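Side-chain contacts in surface glycan binding protein B (Bacteroides ovatus, PDB 6E57), which binds mixed-linkage beta-glucan oligosaccharides and probably captures this cereal polysaccharide at the surface of the gut bacterium: residues Pro44-Gly49 with Ser120-Val125; Val234-Ser239 with Tyr279-Lys284; Val291-Asp296 with Thr301-Thr306; Asp339-Ile344 with Asn397-Glu402. One frame throughout, in Å; residues are numbered along the deposited sequence.

In the fold
The four contacts follow one another along the chain; none nests in or crosses another. Contact 1 comes first, bringing the loop between strands 37-40 and 53-58 back to strand 118-128. Contact 2 closes a loop of about forty residues by bringing the inward-facing side chains of strands 235-240 and 277-285 together. Contact 3 follows at once, a tight hairpin of strands 292-294 and 299-315. Its centre is about 9 Å from that of contact 2, and M281 N probably donates a hydrogen bond to Q303 O between them. Contact 4 stands apart, its centre about 34 Å from that of contact 2, and pairs two short helices in the glycan-binding C-terminal part.

Contact 1 (Pro44-Gly49 with Ser120-Val125); sequences PDRTNG and SREGLV. With EDO (1,2-ethanediol), chain H.
Both oxygens of the E122 carboxylate have partners: OE2 faces R46 NH2 across the contact in a long salt bridge of 3.6 Å, while OE1 accepts a hydrogen bond from N106 and has a long, weak ion pair with K108, both on the adjoining strand 103-113. The guanidinium and carboxylate planes stand 87° apart, so the two groups do not pair as a flat, two-pronged bridge and one nitrogen does the reaching. E122 gets there with CG anti to its backbone N (chi1 -169°) and the chain straight beyond. R46 is extended too, and its NH1 makes a weak bond of 3.4 Å to G49 O, back in its own loop. One residue earlier on the strand, R121 bends at chi2 and brings NH1 to S120 O at 3.2 Å, the donor lying well above the carbonyl plane. Its NH2 makes a weak bond of 3.3 Å to O2 of a 1,2-ethanediol, probably from the crystallisation liquor. Were R121 a methionine, with no N-H to offer, S120 O would probably lose the donor that NH1 supplies. The contact buries just 62 Å² at the surface, where the loop leading into strand 53-58 passes strand 118-128; those two strands run parallel at one edge of a mixed sheet, consistent with an immunoglobulin-like domain.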
loop_
_atom_site.group_PDB
_atom_site.type_symbol
_atom_site.label_atom_id
_atom_site.label_comp_id
_atom_site.label_asym_id
_atom_site.label_seq_id
_atom_site.Cartn_x
_atom_site.Cartn_y
_atom_site.Cartn_z
ATOM N N PRO A 44 -2.801 8.100 24.811
ATOM C CA PRO A 44 -2.445 6.707 24.544
ATOM C C PRO A 44 -0.971 6.553 24.137
ATOM O O PRO A 44 -0.389 7.472 23.559
ATOM C CB PRO A 44 -3.389 6.297 23.400
ATOM C CG PRO A 44 -3.762 7.602 22.721
ATOM C CD PRO A 44 -3.737 8.647 23.817
ATOM N N ASP A 45 -0.390 5.392 24.464
ATOM C CA ASP A 45 0.987 5.049 24.107
ATOM C C ASP A 45 1.017 4.566 22.653
ATOM O O ASP A 45 -0.006 4.142 22.113
ATOM C CB ASP A 45 1.566 3.990 25.053
ATOM C CG ASP A 45 1.990 4.521 26.414
ATOM O OD1 ASP A 45 2.001 5.759 26.589
ATOM O OD2 ASP A 45 2.316 3.692 27.289
ATOM N N ARG A 46 2.208 4.631 22.041
ATOM C CA ARG A 46 2.431 4.230 20.650
ATOM C C ARG A 46 1.950 2.787 20.448
ATOM O O ARG A 46 2.092 1.944 21.339
ATOM C CB ARG A 46 3.913 4.356 20.277
ATOM C CG ARG A 46 4.423 5.787 20.180
ATOM C CD ARG A 46 5.940 5.853 20.206
ATOM N NE ARG A 46 6.451 7.220 20.224
ATOM C CZ ARG A 46 6.985 7.851 19.181
ATOM N NH1 ARG A 46 7.068 7.250 18.006
ATOM N NH2 ARG A 46 7.440 9.085 19.318
ATOM N N THR A 47 1.385 2.529 19.262
ATOM C CA THR A 47 0.810 1.235 18.888
ATOM C C THR A 47 1.905 0.161 18.930
ATOM O O THR A 47 1.798 -0.806 19.684
ATOM C CB THR A 47 0.141 1.314 17.508
ATOM O OG1 THR A 47 -0.698 2.470 17.484
ATOM C CG2 THR A 47 -0.667 0.080 17.170
ATOM N N ASN A 48 2.947 0.354 18.115
ATOM C CA ASN A 48 4.112 -0.529 18.060
ATOM C C ASN A 48 5.223 0.186 17.283
ATOM O O ASN A 48 5.706 -0.314 16.267
ATOM C CB ASN A 48 3.762 -1.888 17.443
ATOM C CG ASN A 48 4.784 -2.965 17.747
ATOM O OD1 ASN A 48 4.429 -4.130 17.912
ATOM N ND2 ASN A 48 6.051 -2.590 17.829
ATOM N N GLY A 49 5.613 1.366 17.778
ATOM C CA GLY A 49 6.467 2.297 17.047
ATOM C C GLY A 49 5.637 3.315 16.280
ATOM O O GLY A 49 5.988 4.495 16.233
ATOM N N SER A 120 6.869 15.850 26.818
ATOM C CA SER A 120 6.460 15.841 25.415
ATOM C C SER A 120 5.421 14.742 25.147
ATOM O O SER A 120 5.474 13.674 25.743
ATOM C CB SER A 120 7.672 15.670 24.534
ATOM O OG SER A 120 7.542 16.424 23.342
ATOM N N ARG A 121 4.481 15.034 24.238
ATOM C CA ARG A 121 3.538 14.055 23.686
ATOM C C ARG A 121 3.478 14.247 22.166
ATOM O O ARG A 121 3.469 15.381 21.687
ATOM C CB ARG A 121 2.138 14.221 24.289
ATOM C CG ARG A 121 2.056 14.017 25.797
ATOM C CD ARG A 121 2.319 12.591 26.255
ATOM N NE ARG A 121 1.993 12.399 27.666
ATOM C CZ ARG A 121 2.701 12.883 28.686
ATOM N NH1 ARG A 121 3.837 13.524 28.466
ATOM N NH2 ARG A 121 2.270 12.733 29.927
ATOM N N GLU A 122 3.443 13.135 21.421
ATOM C CA GLU A 122 3.331 13.155 19.964
ATOM C C GLU A 122 2.278 12.128 19.532
ATOM O O GLU A 122 2.345 10.970 19.921
ATOM C CB GLU A 122 4.685 12.862 19.312
ATOM C CG GLU A 122 4.709 13.136 17.815
ATOM C CD GLU A 122 5.934 12.631 17.069
ATOM O OE1 GLU A 122 5.872 12.550 15.825
ATOM O OE2 GLU A 122 6.945 12.314 17.727
ATOM N N GLY A 123 1.311 12.571 18.723
ATOM C CA GLY A 123 0.234 11.712 18.236
ATOM C C GLY A 123 -0.315 12.184 16.900
ATOM O O GLY A 123 0.149 13.175 16.337
ATOM N N LEU A 124 -1.311 11.449 16.395
ATOM C CA LEU A 124 -1.979 11.767 15.146
ATOM C C LEU A 124 -3.320 12.447 15.449
ATOM O O LEU A 124 -3.968 12.136 16.452
ATOM C CB LEU A 124 -2.189 10.479 14.344
ATOM C CG LEU A 124 -0.920 9.753 13.898
ATOM C CD1 LEU A 124 -1.268 8.449 13.195
ATOM C CD2 LEU A 124 -0.064 10.634 12.996
ATOM N N VAL A 125 -3.703 13.386 14.576
ATOM C CA VAL A 125 -5.027 14.001 14.568
ATOM C C VAL A 125 -5.681 13.668 13.223
ATOM O O VAL A 125 -5.193 14.080 12.169
ATOM C CB VAL A 125 -4.946 15.522 14.803
ATOM C CG1 VAL A 125 -6.267 16.218 14.511
ATOM C CG2 VAL A 125 -4.469 15.848 16.211
HETATM C C1 EDO H . 6.275 12.460 32.210
HETATM O O1 EDO H . 6.666 12.487 33.587
HETATM C C2 EDO H . 5.036 13.331 32.018
HETATM O O2 EDO H . 3.951 12.833 32.811
#

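Contact 2 (Val234-Ser239 with Tyr279-Lys284)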
loop_
_atom_site.group_PDB
_atom_site.type_symbol
_atom_site.label_atom_id
_atom_site.label_comp_id
_atom_site.label_asym_id
_atom_site.label_seq_id
_atom_site.Cartn_x
_atom_site.Cartn_y
_atom_site.Cartn_z
ATOM N N VAL A 234 11.749 -16.578 -16.020
ATOM C CA VAL A 234 10.480 -16.156 -16.639
ATOM C C VAL A 234 10.292 -14.652 -16.415
ATOM O O VAL A 234 11.039 -14.022 -15.660
ATOM C CB VAL A 234 9.263 -16.958 -16.127
ATOM C CG1 VAL A 234 9.530 -18.454 -16.100
ATOM C CG2 VAL A 234 8.772 -16.478 -14.768
ATOM N N ASP A 235 9.272 -14.106 -17.087
ATOM C CA ASP A 235 8.945 -12.684 -17.066
ATOM C C ASP A 235 8.646 -12.242 -15.627
ATOM O O ASP A 235 8.059 -12.979 -14.836
ATOM C CB ASP A 235 7.781 -12.361 -18.012
ATOM C CG ASP A 235 8.198 -12.155 -19.461
ATOM O OD1 ASP A 235 9.118 -11.346 -19.700
ATOM O OD2 ASP A 235 7.598 -12.802 -20.341
ATOM N N TRP A 236 9.066 -11.009 -15.326
ATOM C CA TRP A 236 9.002 -10.400 -14.013
ATOM C C TRP A 236 8.647 -8.923 -14.200
ATOM O O TRP A 236 9.403 -8.191 -14.834
ATOM C CB TRP A 236 10.346 -10.594 -13.295
ATOM C CG TRP A 236 10.413 -10.080 -11.889
ATOM C CD1 TRP A 236 9.371 -9.796 -11.054
ATOM C CD2 TRP A 236 11.611 -9.830 -11.127
ATOM N NE1 TRP A 236 9.837 -9.371 -9.839
ATOM C CE2 TRP A 236 11.206 -9.382 -9.853
ATOM C CE3 TRP A 236 12.980 -9.936 -11.398
ATOM C CZ2 TRP A 236 12.120 -9.039 -8.859
ATOM C CZ3 TRP A 236 13.884 -9.598 -10.416
ATOM C CH2 TRP A 236 13.457 -9.155 -9.164
ATOM N N THR A 237 7.480 -8.511 -13.688
ATOM C CA THR A 237 6.983 -7.147 -13.871
ATOM C C THR A 237 7.053 -6.392 -12.539
ATOM O O THR A 237 6.514 -6.843 -11.526
ATOM C CB THR A 237 5.576 -7.145 -14.478
ATOM O OG1 THR A 237 5.676 -7.732 -15.776
ATOM C CG2 THR A 237 4.982 -5.759 -14.594
ATOM N N ILE A 238 7.716 -5.230 -12.584
ATOM C CA ILE A 238 7.993 -4.377 -11.438
ATOM C C ILE A 238 7.352 -3.003 -11.685
ATOM O O ILE A 238 7.418 -2.481 -12.802
ATOM C CB ILE A 238 9.517 -4.293 -11.225
ATOM C CG1 ILE A 238 10.061 -5.593 -10.628
ATOM C CG2 ILE A 238 9.898 -3.087 -10.385
ATOM C CD1 ILE A 238 11.571 -5.693 -10.646
ATOM N N SER A 239 6.743 -2.432 -10.636
ATOM C CA SER A 239 5.972 -1.184 -10.719
ATOM C C SER A 239 6.621 -0.097 -9.857
ATOM O O SER A 239 6.978 -0.349 -8.713
ATOM C CB SER A 239 4.544 -1.408 -10.315
ATOM O OG SER A 239 3.895 -2.262 -11.241
ATOM N N TYR A 279 17.806 -13.113 -2.274
ATOM C CA TYR A 279 18.848 -12.408 -3.010
ATOM C C TYR A 279 18.676 -10.894 -2.865
ATOM O O TYR A 279 17.566 -10.398 -2.675
ATOM C CB TYR A 279 18.827 -12.816 -4.484
ATOM C CG TYR A 279 19.170 -14.261 -4.723
ATOM C CD1 TYR A 279 20.490 -14.680 -4.792
ATOM C CD2 TYR A 279 18.176 -15.218 -4.851
ATOM C CE1 TYR A 279 20.815 -16.010 -5.000
ATOM C CE2 TYR A 279 18.484 -16.551 -5.060
ATOM C CZ TYR A 279 19.808 -16.949 -5.136
ATOM O OH TYR A 279 20.121 -18.261 -5.344
ATOM N N THR A 280 19.801 -10.184 -2.975
ATOM C CA THR A 280 19.837 -8.735 -3.008
ATOM C C THR A 280 19.654 -8.261 -4.454
ATOM O O THR A 280 20.302 -8.781 -5.359
ATOM C CB THR A 280 21.158 -8.211 -2.433
ATOM O OG1 THR A 280 21.271 -8.673 -1.087
ATOM C CG2 THR A 280 21.256 -6.703 -2.468
ATOM N N MET A 281 18.766 -7.278 -4.650
ATOM C CA MET A 281 18.606 -6.583 -5.927
ATOM C C MET A 281 18.998 -5.112 -5.739
ATOM O O MET A 281 18.589 -4.478 -4.770
ATOM C CB MET A 281 17.164 -6.669 -6.447
ATOM C CG MET A 281 16.872 -5.724 -7.614
ATOM S SD MET A 281 15.367 -6.133 -8.562
ATOM C CE MET A 281 14.126 -6.084 -7.273
ATOM N N THR A 282 19.812 -4.603 -6.670
ATOM C CA THR A 282 20.105 -3.178 -6.813
ATOM C C THR A 282 19.820 -2.776 -8.263
ATOM O O THR A 282 19.443 -3.617 -9.074
ATOM C CB THR A 282 21.553 -2.860 -6.422
ATOM O OG1 THR A 282 22.405 -3.567 -7.323
ATOM C CG2 THR A 282 21.880 -3.237 -4.994
ATOM N N GLY A 283 20.002 -1.490 -8.573
ATOM C CA GLY A 283 19.842 -0.977 -9.926
ATOM C C GLY A 283 20.612 0.313 -10.126
ATOM O O GLY A 283 21.019 0.946 -9.156
ATOM N N LYS A 284 20.795 0.692 -11.396
ATOM C CA LYS A 284 21.498 1.918 -11.792
ATOM C C LYS A 284 20.663 2.662 -12.842
ATOM O O LYS A 284 20.121 2.046 -13.759
ATOM C CB LYS A 284 22.888 1.584 -12.349
ATOM C CG LYS A 284 23.908 1.109 -11.322
ATOM C CD LYS A 284 24.503 2.229 -10.485
ATOM C CE LYS A 284 25.297 1.739 -9.291
ATOM N NZ LYS A 284 24.421 1.158 -8.244
#
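This is a buried Met-aromatic and aliphatic contact between two strands that share no backbone bonds here: strand 235-240 sends W236 and I238 inward, strand 277-285 sends M281 to meet them. The nearest CA atoms, those of I238 and M281, are 12.2 Å apart, consistent with two layers packed face to face, as in a beta sandwich. M281 runs out with CG anti to its backbone N, then turns at the sulfur (chi3 58°), which lays CE alongside the far end of the indole. SD comes to 3.6 Å from W236 CH2, and CE lies 3.7 Å from that same CH2. The sulfur stands 55° off the normal of the six-membered ring, an oblique approach. I238 CD1 sits over one face of the tryptophan, offset toward its rim, and meets M281 CE at 4.2 Å. I251 and V305 also touch both W236 and M281, and the indole NE1 donates to G226 O. With that polar N-H satisfied outside the contact, what remains between the strands is mainly dispersion among sulfur, methyl and ring carbons, so the contact probably depends more on close fit than on strict direction.

Contact 3 (Val291-Asp296 with Thr301-Thr306)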
loop_
_atom_site.group_PDB
_atom_site.type_symbol
_atom_site.label_atom_id
_atom_site.label_comp_id
_atom_site.label_asym_id
_atom_site.label_seq_id
_atom_site.Cartn_x
_atom_site.Cartn_y
_atom_site.Cartn_z
ATOM N N VAL A 291 19.154 3.036 -8.111
ATOM C CA VAL A 291 17.715 2.835 -8.099
ATOM C C VAL A 291 17.276 2.627 -6.646
ATOM O O VAL A 291 17.955 1.932 -5.879
ATOM C CB VAL A 291 17.304 1.649 -8.994
ATOM C CG1 VAL A 291 15.834 1.294 -8.826
ATOM C CG2 VAL A 291 17.625 1.912 -10.456
ATOM N N GLN A 292 16.141 3.241 -6.288
ATOM C CA GLN A 292 15.594 3.210 -4.939
ATOM C C GLN A 292 14.443 2.201 -4.887
ATOM O O GLN A 292 13.798 1.940 -5.895
ATOM C CB GLN A 292 15.130 4.609 -4.532
ATOM C CG GLN A 292 16.273 5.605 -4.367
ATOM C CD GLN A 292 15.805 6.986 -3.970
ATOM O OE1 GLN A 292 14.710 7.175 -3.443
ATOM N NE2 GLN A 292 16.644 7.974 -4.224
ATOM N N PHE A 293 14.207 1.640 -3.695
ATOM C CA PHE A 293 13.177 0.630 -3.470
ATOM C C PHE A 293 12.378 0.976 -2.209
ATOM O O PHE A 293 12.957 1.259 -1.162
ATOM C CB PHE A 293 13.805 -0.759 -3.343
ATOM C CG PHE A 293 14.565 -1.214 -4.562
ATOM C CD1 PHE A 293 15.900 -0.882 -4.731
ATOM C CD2 PHE A 293 13.945 -1.973 -5.542
ATOM C CE1 PHE A 293 16.597 -1.297 -5.853
ATOM C CE2 PHE A 293 14.647 -2.388 -6.663
ATOM C CZ PHE A 293 15.971 -2.050 -6.817
ATOM N N LEU A 294 11.047 0.935 -2.335
ATOM C CA LEU A 294 10.111 1.218 -1.254
ATOM C C LEU A 294 9.468 -0.096 -0.806
ATOM O O LEU A 294 9.066 -0.893 -1.649
ATOM C CB LEU A 294 9.053 2.193 -1.774
ATOM C CG LEU A 294 8.111 2.769 -0.719
ATOM C CD1 LEU A 294 8.814 3.834 0.107
ATOM C CD2 LEU A 294 6.861 3.335 -1.374
ATOM N N ASN A 295 9.352 -0.306 0.512
ATOM C CA ASN A 295 8.872 -1.587 1.036
ATOM C C ASN A 295 7.763 -1.365 2.075
ATOM O O ASN A 295 6.611 -1.743 1.825
ATOM C CB ASN A 295 10.047 -2.446 1.500
ATOM C CG ASN A 295 10.761 -3.077 0.322
ATOM O OD1 ASN A 295 10.322 -4.098 -0.202
ATOM N ND2 ASN A 295 11.834 -2.454 -0.133
ATOM N N ASP A 296 8.092 -0.773 3.228
ATOM C CA ASP A 296 7.067 -0.427 4.226
ATOM C C ASP A 296 7.197 1.059 4.569
ATOM O O ASP A 296 7.316 1.430 5.733
ATOM C CB ASP A 296 7.161 -1.331 5.461
ATOM C CG ASP A 296 6.749 -2.771 5.203
ATOM O OD1 ASP A 296 5.833 -2.985 4.386
ATOM O OD2 ASP A 296 7.344 -3.670 5.828
ATOM N N THR A 301 18.473 1.281 -1.148
ATOM C CA THR A 301 19.082 1.050 -2.464
ATOM C C THR A 301 19.263 -0.456 -2.705
ATOM O O THR A 301 19.770 -0.852 -3.752
ATOM C CB THR A 301 20.408 1.808 -2.609
ATOM O OG1 THR A 301 21.250 1.454 -1.514
ATOM C CG2 THR A 301 20.219 3.308 -2.648
ATOM N N GLU A 302 18.822 -1.273 -1.736
ATOM C CA GLU A 302 18.904 -2.728 -1.774
ATOM C C GLU A 302 17.514 -3.310 -1.498
ATOM O O GLU A 302 16.853 -2.900 -0.559
ATOM C CB GLU A 302 19.912 -3.240 -0.742
ATOM C CG GLU A 302 21.349 -2.861 -1.059
ATOM C CD GLU A 302 22.400 -3.394 -0.099
ATOM O OE1 GLU A 302 22.059 -4.266 0.729
ATOM O OE2 GLU A 302 23.563 -2.938 -0.184
ATOM N N GLN A 303 17.107 -4.274 -2.332
ATOM C CA GLN A 303 15.818 -4.964 -2.250
ATOM C C GLN A 303 16.064 -6.464 -2.032
ATOM O O GLN A 303 16.898 -7.065 -2.715
ATOM C CB GLN A 303 15.030 -4.730 -3.542
ATOM C CG GLN A 303 13.748 -5.546 -3.658
ATOM C CD GLN A 303 12.632 -4.996 -2.808
ATOM O OE1 GLN A 303 12.503 -3.787 -2.622
ATOM N NE2 GLN A 303 11.805 -5.889 -2.291
ATOM N N THR A 304 15.327 -7.058 -1.087
ATOM C CA THR A 304 15.379 -8.493 -0.845
ATOM C C THR A 304 14.338 -9.169 -1.746
ATOM O O THR A 304 13.146 -8.848 -1.677
ATOM C CB THR A 304 15.189 -8.812 0.644
ATOM O OG1 THR A 304 16.308 -8.268 1.344
ATOM C CG2 THR A 304 15.094 -10.293 0.932
ATOM N N VAL A 305 14.817 -10.087 -2.598
ATOM C CA VAL A 305 13.999 -10.818 -3.562
ATOM C C VAL A 305 14.048 -12.302 -3.197
ATOM O O VAL A 305 15.132 -12.871 -3.089
ATOM C CB VAL A 305 14.503 -10.611 -5.004
ATOM C CG1 VAL A 305 13.599 -11.288 -6.021
ATOM C CG2 VAL A 305 14.679 -9.142 -5.340
ATOM N N THR A 306 12.871 -12.909 -3.017
ATOM C CA THR A 306 12.745 -14.353 -2.895
ATOM C C THR A 306 12.519 -14.941 -4.292
ATOM O O THR A 306 11.565 -14.577 -4.980
ATOM C CB THR A 306 11.631 -14.738 -1.915
ATOM O OG1 THR A 306 12.021 -14.254 -0.631
ATOM C CG2 THR A 306 11.392 -16.230 -1.838
#
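Q303 meets F293 of the neighbouring strand and N295 just beyond it, its CB lying over the ring of F293 and its amide pairing with that of N295. CB stands 3.8 Å from the centroid of the F293 ring and 20° off the ring normal, a CH-pi contact displaced somewhat toward the rim. The chain then bends at chi2 (76°), which turns the amide toward N295, with OE1 still 3.4 Å from F293 CB. There the two amides cross obliquely, planes 30° apart, and exchange two hydrogen bonds. Q303 NE2 donates to N295 OD1 at 3.1 Å, in the carbonyl plane and on a lone pair; N295 ND2 donates to Q303 OE1 at 2.9 Å, the donor tilted from that carbonyl's plane. A further, weak bond of 3.3 Å runs from Q303 NE2 to T304 O, so both oxygen and nitrogen of the glutamine are used. The ring's CE1 also comes 3.8 Å from T301 O, and the backbones of F293 and T300 bond. F293 and Q303 thus face each other across the hairpin, with M281 touching both, and N228 touches the side chains of N295 and Q303. The reciprocal amide pair lets each side chain answer the other's donor and acceptor without any charge, and its two bonds probably fix which way each amide is turned.

Contact 4 (Asp339-Ile344 with Asn397-Glu402); sequences DVFAGI and NKIQAE
The weakly bonded helix 339-343 and helix 397-401 run nearly antiparallel, their N-to-C directions 157° apart and their axes 9.6 Å apart at the closest, with A342 and Q400 the nearest pair of CA atoms. On the buried side F341 and I399 meet: F341 CD1 is 4.0 Å from I399 CD1, which approaches the ring obliquely, while I399 CG2 touches F341 CB. The ring of F341 stacks with that of F405, placing this half of the interface in the core of the domain. Both helices are short excursions from a strand-rich C-terminal domain that carries the glycan. The side chain of Q400 is about 12 Å from a bound glucose unit, and E402, just past the second helix, touches Y371 of the glycan pocket. Q400 lies toward the outer side. Its chain bends at chi2 (-56°) and lays the amide against the first helix, with OE1 3.7 Å from A342 CB. A leucine in place of Q400 would probably leave M338 O without a donor and a bridging water without its link to the second helix. As it stands, NE2 donates to M338 O and, at 2.9 Å, to that water, which in turn gives a weak bond of 3.1 Å to F341 O.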
loop_
_atom_site.group_PDB
_atom_site.type_symbol
_atom_site.label_atom_id
_atom_site.label_comp_id
_atom_site.label_asym_id
_atom_site.label_seq_id
_atom_site.Cartn_x
_atom_site.Cartn_y
_atom_site.Cartn_z
ATOM N N ASP A 339 0.880 -39.681 -6.144
ATOM C CA ASP A 339 2.299 -39.801 -5.785
ATOM C C ASP A 339 3.034 -38.480 -6.064
ATOM O O ASP A 339 4.033 -38.195 -5.408
ATOM C CB ASP A 339 2.966 -41.021 -6.438
ATOM C CG ASP A 339 2.966 -41.056 -7.959
ATOM O OD1 ASP A 339 2.508 -40.074 -8.580
ATOM O OD2 ASP A 339 3.418 -42.078 -8.512
ATOM N N VAL A 340 2.533 -37.679 -7.013
ATOM C CA VAL A 340 3.092 -36.351 -7.303
ATOM C C VAL A 340 2.830 -35.423 -6.108
ATOM O O VAL A 340 3.729 -34.721 -5.654
ATOM C CB VAL A 340 2.519 -35.752 -8.602
ATOM C CG1 VAL A 340 2.927 -34.297 -8.780
ATOM C CG2 VAL A 340 2.908 -36.566 -9.828
ATOM N N PHE A 341 1.591 -35.430 -5.613
ATOM C CA PHE A 341 1.182 -34.580 -4.491
ATOM C C PHE A 341 1.854 -35.035 -3.187
ATOM O O PHE A 341 2.110 -34.215 -2.311
ATOM C CB PHE A 341 -0.344 -34.549 -4.367
ATOM C CG PHE A 341 -1.003 -33.544 -5.278
ATOM C CD1 PHE A 341 -1.192 -32.234 -4.864
ATOM C CD2 PHE A 341 -1.407 -33.900 -6.556
ATOM C CE1 PHE A 341 -1.788 -31.306 -5.701
ATOM C CE2 PHE A 341 -2.001 -32.968 -7.393
ATOM C CZ PHE A 341 -2.190 -31.674 -6.964
ATOM N N ALA A 342 2.148 -36.333 -3.071
ATOM C CA ALA A 342 2.814 -36.879 -1.886
ATOM C C ALA A 342 4.210 -36.255 -1.718
ATOM O O ALA A 342 4.716 -36.150 -0.604
ATOM C CB ALA A 342 2.887 -38.384 -1.988
ATOM N N GLY A 343 4.820 -35.839 -2.833
ATOM C CA GLY A 343 6.172 -35.299 -2.858
ATOM C C GLY A 343 6.236 -33.806 -2.567
ATOM O O GLY A 343 7.300 -33.289 -2.230
ATOM N N ILE A 344 5.108 -33.104 -2.716
ATOM C CA ILE A 344 5.066 -31.653 -2.533
ATOM C C ILE A 344 5.237 -31.332 -1.044
ATOM O O ILE A 344 4.597 -31.963 -0.199
ATOM C CB ILE A 344 3.765 -31.058 -3.106
ATOM C CG1 ILE A 344 3.711 -31.197 -4.630
ATOM C CG2 ILE A 344 3.598 -29.611 -2.661
ATOM C CD1 ILE A 344 2.364 -30.869 -5.232
ATOM N N ASN A 397 -2.105 -33.803 3.502
ATOM C CA ASN A 397 -2.465 -35.014 4.237
ATOM C C ASN A 397 -3.848 -35.505 3.800
ATOM O O ASN A 397 -4.066 -36.702 3.650
ATOM C CB ASN A 397 -2.458 -34.797 5.751
ATOM C CG ASN A 397 -1.068 -34.650 6.333
ATOM O OD1 ASN A 397 -0.068 -34.919 5.667
ATOM N ND2 ASN A 397 -1.000 -34.219 7.581
ATOM N N LYS A 398 -4.772 -34.562 3.609
ATOM C CA LYS A 398 -6.147 -34.864 3.255
ATOM C C LYS A 398 -6.195 -35.400 1.819
ATOM O O LYS A 398 -6.965 -36.309 1.523
ATOM C CB LYS A 398 -7.017 -33.618 3.442
ATOM C CG LYS A 398 -8.513 -33.852 3.298
ATOM C CD LYS A 398 -9.356 -32.699 3.798
ATOM C CE LYS A 398 -9.400 -32.620 5.309
ATOM N NZ LYS A 398 -10.563 -31.832 5.775
ATOM N N ILE A 399 -5.355 -34.841 0.942
ATOM C CA ILE A 399 -5.262 -35.268 -0.453
ATOM C C ILE A 399 -4.866 -36.753 -0.520
ATOM O O ILE A 399 -5.413 -37.498 -1.328
ATOM C CB ILE A 399 -4.290 -34.362 -1.238
ATOM C CG1 ILE A 399 -4.895 -32.976 -1.476
ATOM C CG2 ILE A 399 -3.860 -35.015 -2.546
ATOM C CD1 ILE A 399 -3.918 -31.958 -2.018
ATOM N N GLN A 400 -3.916 -37.175 0.323
ATOM C CA GLN A 400 -3.484 -38.577 0.383
ATOM C C GLN A 400 -4.582 -39.442 1.020
ATOM O O GLN A 400 -4.798 -40.575 0.614
ATOM C CB GLN A 400 -2.167 -38.708 1.151
ATOM C CG GLN A 400 -0.998 -37.986 0.492
ATOM C CD GLN A 400 -0.764 -38.423 -0.934
ATOM O OE1 GLN A 400 -0.533 -39.597 -1.215
ATOM N NE2 GLN A 400 -0.824 -37.470 -1.852
ATOM N N ALA A 401 -5.274 -38.885 2.017
ATOM C CA ALA A 401 -6.345 -39.573 2.742
ATOM C C ALA A 401 -7.599 -39.734 1.869
ATOM O O ALA A 401 -8.352 -40.689 2.063
ATOM C CB ALA A 401 -6.663 -38.819 4.009
ATOM N N GLU A 402 -7.823 -38.800 0.930
ATOM C CA GLU A 402 -9.079 -38.710 0.170
ATOM C C GLU A 402 -8.820 -38.795 -1.344
ATOM O O GLU A 402 -9.367 -38.016 -2.121
ATOM C CB GLU A 402 -9.812 -37.415 0.529
ATOM C CG GLU A 402 -10.197 -37.318 1.997
ATOM C CD GLU A 402 -11.169 -36.203 2.352
ATOM O OE1 GLU A 402 -11.629 -35.499 1.430
ATOM O OE2 GLU A 402 -11.467 -36.040 3.555
HETATM O O HOH W 1 -0.639 -34.752 -0.916
#